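Local structure of inositol-1-monophosphatase (Thermotoga maritima, 2P3N) at the interface of chains A and B. The protein hydrolyses inositol monophosphates and fructose 1,6-bisphosphate, as a magnesium-dependent homotetrameric phosphatase of broad specificity. Sequence-based numbering; all coordinates share one arbitrary frame. Chains: chain A/B, Inositol-1-monophosphatase.

The interface of chains A and B. Residues chain A 140, 145, 147, 169, 188, 190; chain B 85, 89.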
ATOM      1  N   ASN A 140     -25.684 -11.072   6.510  1.00 55.95           N
ATOM      2  CA  ASN A 140     -26.224 -10.888   7.848  1.00 55.22           C
ATOM      3  C   ASN A 140     -27.708 -10.508   7.837  1.00 57.10           C
ATOM      4  O   ASN A 140     -28.126  -9.591   7.132  1.00 56.10           O
ATOM      5  CB  ASN A 140     -25.401  -9.827   8.576  1.00 58.39           C
ATOM      6  CG  ASN A 140     -23.936 -10.213   8.700  1.00 59.78           C
ATOM      7  OD1 ASN A 140     -23.105  -9.424   9.156  1.00 65.92           O
ATOM      8  ND2 ASN A 140     -23.613 -11.440   8.295  1.00 64.28           N
ATOM      9  N   GLU A 145     -25.866 -10.051  14.923  1.00 80.20           N
ATOM     10  CA  GLU A 145     -24.629 -10.402  14.238  1.00 76.20           C
ATOM     11  C   GLU A 145     -24.325  -9.310  13.213  1.00 71.95           C
ATOM     12  O   GLU A 145     -23.711  -9.573  12.173  1.00 71.74           O
ATOM     13  CB  GLU A 145     -24.771 -11.758  13.529  1.00 84.66           C
ATOM     14  CG  GLU A 145     -25.818 -11.789  12.414  1.00 92.27           C
ATOM     15  CD  GLU A 145     -25.702 -13.019  11.514  1.00 97.08           C
ATOM     16  OE1 GLU A 145     -24.638 -13.206  10.880  1.00 96.24           O
ATOM     17  OE2 GLU A 145     -26.677 -13.796  11.435  1.00101.32           O
ATOM     18  N   VAL A 147     -23.109  -5.077  12.216  1.00 51.63           N
ATOM     19  CA  VAL A 147     -22.290  -3.923  12.538  1.00 48.89           C
ATOM     20  C   VAL A 147     -22.836  -2.796  11.678  1.00 48.89           C
ATOM     21  O   VAL A 147     -22.733  -2.828  10.447  1.00 49.22           O
ATOM     22  CB  VAL A 147     -20.806  -4.160  12.220  1.00 45.58           C
ATOM     23  CG1 VAL A 147     -20.009  -2.906  12.514  1.00 38.08           C
ATOM     24  CG2 VAL A 147     -20.284  -5.301  13.064  1.00 51.45           C
ATOM     25  N   ARG A 169     -24.346  -5.942  17.189  1.00 67.07           N
ATOM     26  CA  ARG A 169     -22.992  -6.402  17.473  1.00 66.32           C
ATOM     27  C   ARG A 169     -22.095  -5.217  17.822  1.00 66.44           C
ATOM     28  O   ARG A 169     -21.355  -5.259  18.814  1.00 66.20           O
ATOM     29  CB  ARG A 169     -22.436  -7.141  16.249  1.00 70.24           C
ATOM     30  CG  ARG A 169     -20.990  -7.590  16.358  1.00 71.09           C
ATOM     31  CD  ARG A 169     -20.864  -8.952  17.012  1.00 73.08           C
ATOM     32  NE  ARG A 169     -21.334 -10.050  16.163  1.00 74.14           N
ATOM     33  CZ  ARG A 169     -20.804 -10.382  14.986  1.00 72.60           C
ATOM     34  NH1 ARG A 169     -19.777  -9.698  14.499  1.00 66.90           N
ATOM     35  NH2 ARG A 169     -21.287 -11.414  14.303  1.00 76.75           N
ATOM     36  N   ARG A 188     -18.666  -4.893   4.217  1.00 38.91           N
ATOM     37  CA  ARG A 188     -17.930  -4.569   5.423  1.00 36.57           C
ATOM     38  C   ARG A 188     -18.838  -4.177   6.580  1.00 37.97           C
ATOM     39  O   ARG A 188     -18.564  -4.535   7.726  1.00 37.46           O
ATOM     40  CB  ARG A 188     -16.919  -3.468   5.124  1.00 38.77           C
ATOM     41  CG  ARG A 188     -15.941  -3.866   4.033  1.00 33.46           C
ATOM     42  CD  ARG A 188     -14.746  -2.958   4.003  1.00 31.08           C
ATOM     43  NE  ARG A 188     -13.731  -3.479   3.104  1.00 27.24           N
ATOM     44  CZ  ARG A 188     -12.535  -2.930   2.945  1.00 31.39           C
ATOM     45  NH1 ARG A 188     -12.215  -1.838   3.629  1.00 30.58           N
ATOM     46  NH2 ARG A 188     -11.662  -3.481   2.112  1.00 28.19           N
ATOM     47  N   ASP A 190     -23.147  -3.560   7.840  1.00 45.83           N
ATOM     48  CA  ASP A 190     -24.476  -4.072   7.549  1.00 48.14           C
ATOM     49  C   ASP A 190     -25.490  -3.010   7.168  1.00 47.88           C
ATOM     50  O   ASP A 190     -26.409  -3.271   6.397  1.00 47.76           O
ATOM     51  CB  ASP A 190     -24.945  -4.912   8.736  1.00 47.10           C
ATOM     52  CG  ASP A 190     -24.042  -6.124   8.970  1.00 47.18           C
ATOM     53  OD1 ASP A 190     -23.961  -6.989   8.068  1.00 47.37           O
ATOM     54  OD2 ASP A 190     -23.401  -6.208  10.041  1.00 39.03           O
TER
ATOM     55  N   ILE B  85     -14.115  -8.105  15.814  1.00 36.59           N
ATOM     56  CA  ILE B  85     -15.411  -7.873  15.162  1.00 37.35           C
ATOM     57  C   ILE B  85     -15.193  -7.251  13.777  1.00 40.08           C
ATOM     58  O   ILE B  85     -15.835  -7.630  12.789  1.00 37.34           O
ATOM     59  CB  ILE B  85     -16.288  -6.914  16.009  1.00 37.66           C
ATOM     60  CG1 ILE B  85     -16.658  -7.580  17.337  1.00 38.09           C
ATOM     61  CG2 ILE B  85     -17.527  -6.497  15.224  1.00 35.64           C
ATOM     62  CD1 ILE B  85     -15.483  -7.776  18.273  1.00 45.77           C
ATOM     63  N   HIS B  89     -15.822  -8.727  10.039  1.00 40.78           N
ATOM     64  CA  HIS B  89     -16.682  -8.097   9.034  1.00 41.76           C
ATOM     65  C   HIS B  89     -15.982  -7.561   7.786  1.00 39.44           C
ATOM     66  O   HIS B  89     -16.620  -7.375   6.754  1.00 38.82           O
ATOM     67  CB  HIS B  89     -17.519  -7.000   9.695  1.00 43.20           C
ATOM     68  CG  HIS B  89     -18.661  -7.533  10.503  1.00 46.13           C
ATOM     69  ND1 HIS B  89     -19.860  -7.905   9.935  1.00 44.91           N
ATOM     70  CD2 HIS B  89     -18.765  -7.814  11.823  1.00 48.73           C
ATOM     71  CE1 HIS B  89     -20.656  -8.390  10.871  1.00 50.36           C
ATOM     72  NE2 HIS B  89     -20.016  -8.346  12.026  1.00 49.44           N
TER
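The imidazole of B:His89 packs against chain A with A:Val147 over one face and the oxygens A:Asn140 OD1 and A:Glu145 O, the latter from a poorly ordered residue, in plane at its edge. Methyl CG2 of A:Val147 lies 3.4 Å from the centroid of the B:His89 ring, a CH-pi contact displaced toward the rim. The side-chain amide of A:Asn140 stands almost upright to the ring, the planes 84° apart, and points OD1 at the CE1 corner. A:Arg169 presents a guanidinium turned 44° from the imidazole; the backbone carbonyl carbon of A:Glu145 lies over one of its faces and methyl CG2 of B:Ile85 sits at its edge. NH1 of this group can donate to the imidazole nitrogen, 2.8 Å from A:Arg169 NH1 to B:His89 NE2, but NE2 sits well above the guanidinium plane, on the same face as the A:Glu145 carbon, so the N-H aims at it only obliquely and the hydrogen bond is probably bent and weak. The arginine reaches it by a folded route: CG is anti to the backbone N (chi1 176°), and bends at chi2 and chi3 turn the tip toward the ring. Along the same chain, A:Arg169 CG packs 3.8 Å from B:Ile85 CG2, a methyl that also meets A:Val147 CG2 at 3.7 Å. The two residues from chain B lie one turn apart on helix 84-89, so ring and methyl reach chain A together. Replacing B:His89 by an alanine is likely to take away the ring face under A:Val147 CG2 and the nitrogen facing A:Arg169 NH1. The patch is part of a two-fold symmetric interface within the homotetramer, and its twin has the chains exchanged. On the A:Val147 side of the ring, beyond its CE1 end, A:Asp190 probably helps to hold A:Val147 at the start of strand 147-150: its carboxylate OD2 accepts the A:Val147 backbone N-H through the anti lone pair, 2.5 Å from A:Val147 N to A:Asp190 OD2.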